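Local structure of oxalate biosynthetic component 1 (Burkholderia thailandensis, 5IKY) at residues A1030-Q1042 with Y1074-I1086. The protein is a bifunctional enzyme of quorum-sensing-dependent oxalate production, combining a serine hydrolase of the alpha/beta-hydrolase type with an additional lyase activity. Residues are numbered along the deposited sequence; the frame is centred on the assembly and turned at random.
Sequences ADYRYDHATPVWQ and YLAASPLWLRQWI
Y1034 bonds at both ends to the other segment. Its backbone N donates to A1077 O (3.2 Å), just past the end of helix 1071-1076, and its phenol OH donates to Y1074 O within that helix at 2.9 Å, lying in that carbonyl's plane. A chi1 of 48° tucks CG between the two backbone arms, and the ring reaches the linker 1077-1079, where P1079 CD makes a CH-pi contact over one face, 3.6 Å from the centroid. A1077 O also takes a CA-H...O contact from R1033. Within 1074-1086, R1083 grips S1078 O side-on through NE and NH2, the latter at 2.9 Å, bracing this linker carbonyl from helix 1080-1090.

Further along, indoles dominate. W1081 NE1 gives a weak bond to D1035 O (3.2 Å), while its CZ2 packs 4.0 Å from A1037 CB. P1039 CB lies at the ring edge of W1085, and W1085 CH2 comes within 3.4 Å of W1041 CZ2, the two six-membered rings meeting obliquely at 36°.

The chemistry thus divides: Y1034 ties its chain to the end of helix 1071-1076 and the start of the linker, whereas mainly apolar tryptophan contacts, with one weak bond, seat helix 1080-1090 against the turn Y1034-A1037 and strand 1038-1043, an outermost strand of the hydrolase domain's mixed sheet.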
loop_
_atom_site.group_PDB
_atom_site.type_symbol
_atom_site.label_atom_id
_atom_site.label_comp_id
_atom_site.label_asym_id
_atom_site.label_seq_id
_atom_site.Cartn_x
_atom_site.Cartn_y
_atom_site.Cartn_z
ATOM N N ALA A 1030 -1.311 -19.832 -7.984
ATOM C CA ALA A 1030 -2.327 -20.860 -7.764
ATOM C C ALA A 1030 -2.049 -21.684 -6.509
ATOM O O ALA A 1030 -2.946 -22.339 -5.976
ATOM C CB ALA A 1030 -2.424 -21.771 -8.981
ATOM N N ASP A 1031 -0.805 -21.650 -6.042
ATOM C CA ASP A 1031 -0.410 -22.401 -4.857
ATOM C C ASP A 1031 -0.805 -21.677 -3.574
ATOM O O ASP A 1031 -0.894 -22.288 -2.508
ATOM C CB ASP A 1031 1.100 -22.651 -4.861
ATOM C CG ASP A 1031 1.553 -23.475 -6.050
ATOM O OD1 ASP A 1031 0.787 -24.355 -6.494
ATOM O OD2 ASP A 1031 2.677 -23.239 -6.542
ATOM N N TYR A 1032 -1.045 -20.375 -3.691
ATOM C CA TYR A 1032 -1.280 -19.517 -2.533
ATOM C C TYR A 1032 -2.472 -19.933 -1.673
ATOM O O TYR A 1032 -3.564 -20.195 -2.179
ATOM C CB TYR A 1032 -1.473 -18.067 -2.984
ATOM C CG TYR A 1032 -2.036 -17.174 -1.901
ATOM C CD1 TYR A 1032 -1.237 -16.737 -0.851
ATOM C CD2 TYR A 1032 -3.367 -16.776 -1.922
ATOM C CE1 TYR A 1032 -1.748 -15.925 0.146
ATOM C CE2 TYR A 1032 -3.886 -15.967 -0.930
ATOM C CZ TYR A 1032 -3.072 -15.544 0.101
ATOM O OH TYR A 1032 -3.584 -14.737 1.091
ATOM N N ARG A 1033 -2.238 -19.985 -0.366
ATOM C CA ARG A 1033 -3.295 -20.162 0.622
ATOM C C ARG A 1033 -3.105 -19.144 1.742
ATOM O O ARG A 1033 -1.974 -18.841 2.120
ATOM C CB ARG A 1033 -3.289 -21.581 1.197
ATOM C CG ARG A 1033 -3.665 -22.682 0.220
ATOM C CD ARG A 1033 -3.609 -24.033 0.921
ATOM N NE ARG A 1033 -3.995 -25.140 0.051
ATOM C CZ ARG A 1033 -3.168 -25.756 -0.788
ATOM N NH1 ARG A 1033 -1.901 -25.369 -0.877
ATOM N NH2 ARG A 1033 -3.606 -26.757 -1.538
ATOM N N TYR A 1034 -4.202 -18.613 2.276
ATOM C CA TYR A 1034 -4.097 -17.647 3.367
ATOM C C TYR A 1034 -4.081 -18.345 4.731
ATOM O O TYR A 1034 -4.974 -18.149 5.554
ATOM C CB TYR A 1034 -5.230 -16.605 3.295
ATOM C CG TYR A 1034 -6.635 -17.150 3.105
ATOM C CD1 TYR A 1034 -7.125 -17.444 1.837
ATOM C CD2 TYR A 1034 -7.484 -17.336 4.190
ATOM C CE1 TYR A 1034 -8.410 -17.932 1.660
ATOM C CE2 TYR A 1034 -8.767 -17.820 4.023
ATOM C CZ TYR A 1034 -9.224 -18.119 2.757
ATOM O OH TYR A 1034 -10.501 -18.604 2.587
ATOM N N ASP A 1035 -3.050 -19.154 4.962
ATOM C CA ASP A 1035 -2.861 -19.818 6.251
ATOM C C ASP A 1035 -2.532 -18.807 7.342
ATOM O O ASP A 1035 -2.881 -19.000 8.508
ATOM C CB ASP A 1035 -1.748 -20.862 6.175
ATOM C CG ASP A 1035 -1.709 -21.588 4.847
ATOM O OD1 ASP A 1035 -2.773 -22.042 4.385
ATOM O OD2 ASP A 1035 -0.608 -21.733 4.275
ATOM N N HIS A 1036 -1.873 -17.723 6.943
ATOM C CA HIS A 1036 -1.430 -16.682 7.865
ATOM C C HIS A 1036 -2.589 -15.962 8.550
ATOM O O HIS A 1036 -2.382 -15.229 9.518
ATOM C CB HIS A 1036 -0.570 -15.661 7.118
ATOM C CG HIS A 1036 -1.285 -14.992 5.987
ATOM N ND1 HIS A 1036 -1.380 -15.552 4.732
ATOM C CD2 HIS A 1036 -1.955 -13.817 5.925
ATOM C CE1 HIS A 1036 -2.072 -14.749 3.943
ATOM N NE2 HIS A 1036 -2.433 -13.688 4.643
ATOM N N ALA A 1037 -3.795 -16.167 8.029
ATOM C CA ALA A 1037 -4.996 -15.524 8.551
ATOM C C ALA A 1037 -5.187 -15.790 10.043
ATOM O O ALA A 1037 -5.002 -16.913 10.514
ATOM C CB ALA A 1037 -6.215 -15.986 7.773
ATOM N N THR A 1038 -5.554 -14.745 10.777
ATOM C CA THR A 1038 -5.750 -14.849 12.218
ATOM C C THR A 1038 -7.208 -14.618 12.592
ATOM O O THR A 1038 -7.763 -13.554 12.320
ATOM C CB THR A 1038 -4.873 -13.838 12.982
ATOM O OG1 THR A 1038 -3.511 -13.959 12.556
ATOM C CG2 THR A 1038 -4.961 -14.082 14.481
ATOM N N PRO A 1039 -7.838 -15.623 13.215
ATOM C CA PRO A 1039 -9.229 -15.496 13.659
ATOM C C PRO A 1039 -9.376 -14.613 14.897
ATOM O O PRO A 1039 -8.701 -14.839 15.900
ATOM C CB PRO A 1039 -9.633 -16.941 13.969
ATOM C CG PRO A 1039 -8.354 -17.623 14.300
ATOM C CD PRO A 1039 -7.304 -16.977 13.440
ATOM N N VAL A 1040 -10.245 -13.613 14.811
ATOM C CA VAL A 1040 -10.585 -12.782 15.961
ATOM C C VAL A 1040 -11.986 -13.152 16.438
ATOM O O VAL A 1040 -12.902 -13.319 15.631
ATOM C CB VAL A 1040 -10.513 -11.280 15.624
ATOM C CG1 VAL A 1040 -10.850 -10.439 16.845
ATOM C CG2 VAL A 1040 -9.131 -10.923 15.098
ATOM N N TRP A 1041 -12.151 -13.287 17.750
ATOM C CA TRP A 1041 -13.386 -13.833 18.300
ATOM C C TRP A 1041 -14.177 -12.814 19.114
ATOM O O TRP A 1041 -13.654 -12.196 20.041
ATOM C CB TRP A 1041 -13.063 -15.061 19.148
ATOM C CG TRP A 1041 -12.470 -16.154 18.328
ATOM C CD1 TRP A 1041 -11.149 -16.341 18.035
ATOM C CD2 TRP A 1041 -13.181 -17.193 17.653
ATOM N NE1 TRP A 1041 -10.995 -17.448 17.236
ATOM C CE2 TRP A 1041 -12.229 -17.986 16.983
ATOM C CE3 TRP A 1041 -14.532 -17.533 17.555
ATOM C CZ2 TRP A 1041 -12.586 -19.101 16.231
ATOM C CZ3 TRP A 1041 -14.882 -18.635 16.810
ATOM C CH2 TRP A 1041 -13.915 -19.408 16.156
ATOM N N GLN A 1042 -15.447 -12.650 18.753
ATOM C CA GLN A 1042 -16.295 -11.626 19.354
ATOM C C GLN A 1042 -17.607 -12.201 19.881
ATOM O O GLN A 1042 -18.216 -13.064 19.249
ATOM C CB GLN A 1042 -16.585 -10.520 18.335
ATOM C CG GLN A 1042 -15.418 -10.205 17.411
ATOM C CD GLN A 1042 -15.636 -8.947 16.595
ATOM O OE1 GLN A 1042 -15.378 -8.922 15.392
ATOM N NE2 GLN A 1042 -16.109 -7.893 17.249
ATOM N N TYR A 1074 -11.987 -17.660 -3.035
ATOM C CA TYR A 1074 -12.238 -17.722 -1.600
ATOM C C TYR A 1074 -12.140 -19.155 -1.099
ATOM O O TYR A 1074 -11.606 -19.413 -0.019
ATOM C CB TYR A 1074 -13.612 -17.144 -1.260
ATOM C CG TYR A 1074 -13.575 -15.714 -0.780
ATOM C CD1 TYR A 1074 -13.100 -15.401 0.488
ATOM C CD2 TYR A 1074 -14.026 -14.676 -1.585
ATOM C CE1 TYR A 1074 -13.065 -14.095 0.938
ATOM C CE2 TYR A 1074 -13.997 -13.364 -1.142
ATOM C CZ TYR A 1074 -13.514 -13.080 0.121
ATOM O OH TYR A 1074 -13.480 -11.779 0.567
ATOM N N LEU A 1075 -12.654 -20.084 -1.897
ATOM C CA LEU A 1075 -12.639 -21.496 -1.541
ATOM C C LEU A 1075 -11.337 -22.170 -1.964
ATOM O O LEU A 1075 -10.829 -23.048 -1.269
ATOM C CB LEU A 1075 -13.832 -22.215 -2.172
ATOM C CG LEU A 1075 -15.211 -21.741 -1.713
ATOM C CD1 LEU A 1075 -16.309 -22.457 -2.484
ATOM C CD2 LEU A 1075 -15.378 -21.950 -0.214
ATOM N N ALA A 1076 -10.798 -21.752 -3.106
ATOM C CA ALA A 1076 -9.572 -22.343 -3.635
ATOM C C ALA A 1076 -8.379 -22.057 -2.732
ATOM O O ALA A 1076 -7.616 -22.961 -2.393
ATOM C CB ALA A 1076 -9.298 -21.834 -5.044
ATOM N N ALA A 1077 -8.229 -20.796 -2.338
ATOM C CA ALA A 1077 -7.100 -20.379 -1.514
ATOM C C ALA A 1077 -7.335 -20.671 -0.033
ATOM O O ALA A 1077 -6.539 -20.277 0.818
ATOM C CB ALA A 1077 -6.817 -18.895 -1.722
ATOM N N SER A 1078 -8.430 -21.365 0.268
ATOM C CA SER A 1078 -8.756 -21.720 1.644
ATOM C C SER A 1078 -7.674 -22.600 2.263
ATOM O O SER A 1078 -7.270 -23.607 1.676
ATOM C CB SER A 1078 -10.112 -22.427 1.711
ATOM O OG SER A 1078 -10.443 -22.767 3.046
ATOM N N PRO A 1079 -7.199 -22.214 3.455
ATOM C CA PRO A 1079 -6.147 -22.919 4.195
ATOM C C PRO A 1079 -6.634 -24.234 4.794
ATOM O O PRO A 1079 -7.834 -24.408 5.006
ATOM C CB PRO A 1079 -5.771 -21.923 5.293
ATOM C CG PRO A 1079 -7.009 -21.146 5.522
ATOM C CD PRO A 1079 -7.668 -21.020 4.179
ATOM N N LEU A 1080 -5.701 -25.141 5.070
ATOM C CA LEU A 1080 -6.031 -26.474 5.567
ATOM C C LEU A 1080 -6.726 -26.425 6.926
ATOM O O LEU A 1080 -7.653 -27.195 7.182
ATOM C CB LEU A 1080 -4.764 -27.333 5.653
ATOM C CG LEU A 1080 -4.913 -28.848 5.833
ATOM C CD1 LEU A 1080 -3.762 -29.573 5.154
ATOM C CD2 LEU A 1080 -4.985 -29.239 7.306
ATOM N N TRP A 1081 -6.276 -25.524 7.795
ATOM C CA TRP A 1081 -6.823 -25.445 9.146
ATOM C C TRP A 1081 -8.267 -24.950 9.141
ATOM O O TRP A 1081 -9.050 -25.297 10.026
ATOM C CB TRP A 1081 -5.959 -24.540 10.030
ATOM C CG TRP A 1081 -5.808 -23.133 9.529
ATOM C CD1 TRP A 1081 -4.850 -22.666 8.675
ATOM C CD2 TRP A 1081 -6.631 -22.009 9.863
ATOM N NE1 TRP A 1081 -5.028 -21.321 8.454
ATOM C CE2 TRP A 1081 -6.116 -20.894 9.170
ATOM C CE3 TRP A 1081 -7.755 -21.836 10.678
ATOM C CZ2 TRP A 1081 -6.685 -19.625 9.266
ATOM C CZ3 TRP A 1081 -8.319 -20.574 10.770
ATOM C CH2 TRP A 1081 -7.783 -19.486 10.069
ATOM N N LEU A 1082 -8.617 -24.149 8.140
ATOM C CA LEU A 1082 -9.981 -23.644 8.012
ATOM C C LEU A 1082 -10.941 -24.754 7.596
ATOM O O LEU A 1082 -12.081 -24.808 8.060
ATOM C CB LEU A 1082 -10.038 -22.491 7.006
ATOM C CG LEU A 1082 -11.421 -21.899 6.720
ATOM C CD1 LEU A 1082 -12.089 -21.438 8.006
ATOM C CD2 LEU A 1082 -11.320 -20.750 5.724
ATOM N N ARG A 1083 -10.471 -25.641 6.724
ATOM C CA ARG A 1083 -11.291 -26.745 6.238
ATOM C C ARG A 1083 -11.624 -27.717 7.365
ATOM O O ARG A 1083 -12.659 -28.383 7.334
ATOM C CB ARG A 1083 -10.582 -27.473 5.095
ATOM C CG ARG A 1083 -10.017 -26.526 4.054
ATOM C CD ARG A 1083 -9.582 -27.239 2.788
ATOM N NE ARG A 1083 -8.961 -26.304 1.854
ATOM C CZ ARG A 1083 -8.723 -26.567 0.573
ATOM N NH1 ARG A 1083 -9.058 -27.745 0.063
ATOM N NH2 ARG A 1083 -8.153 -25.649 -0.198
ATOM N N GLN A 1084 -10.744 -27.785 8.360
ATOM C CA GLN A 1084 -10.977 -28.618 9.535
ATOM C C GLN A 1084 -12.200 -28.136 10.311
ATOM O O GLN A 1084 -12.958 -28.941 10.856
ATOM C CB GLN A 1084 -9.742 -28.626 10.441
ATOM C CG GLN A 1084 -9.994 -29.195 11.830
ATOM C CD GLN A 1084 -8.863 -30.076 12.320
ATOM O OE1 GLN A 1084 -8.248 -30.807 11.543
ATOM N NE2 GLN A 1084 -8.583 -30.011 13.617
ATOM N N TRP A 1085 -12.390 -26.820 10.348
ATOM C CA TRP A 1085 -13.538 -26.233 11.034
ATOM C C TRP A 1085 -14.833 -26.644 10.344
ATOM O O TRP A 1085 -15.804 -27.030 10.995
ATOM C CB TRP A 1085 -13.431 -24.706 11.077
ATOM C CG TRP A 1085 -12.247 -24.180 11.838
ATOM C CD1 TRP A 1085 -11.127 -24.871 12.204
ATOM C CD2 TRP A 1085 -12.072 -22.845 12.330
ATOM N NE1 TRP A 1085 -10.265 -24.050 12.887
ATOM C CE2 TRP A 1085 -10.821 -22.801 12.980
ATOM C CE3 TRP A 1085 -12.848 -21.684 12.282
ATOM C CZ2 TRP A 1085 -10.332 -21.642 13.577
ATOM C CZ3 TRP A 1085 -12.360 -20.535 12.877
ATOM C CH2 TRP A 1085 -11.114 -20.523 13.516
ATOM N N ILE A 1086 -14.832 -26.557 9.018
ATOM C CA ILE A 1086 -15.983 -26.944 8.213
ATOM C C ILE A 1086 -16.199 -28.455 8.287
ATOM O O ILE A 1086 -17.335 -28.933 8.280
ATOM C CB ILE A 1086 -15.808 -26.491 6.750
ATOM C CG1 ILE A 1086 -15.784 -24.962 6.687
ATOM C CG2 ILE A 1086 -16.918 -27.038 5.866
ATOM C CD1 ILE A 1086 -15.603 -24.403 5.303
#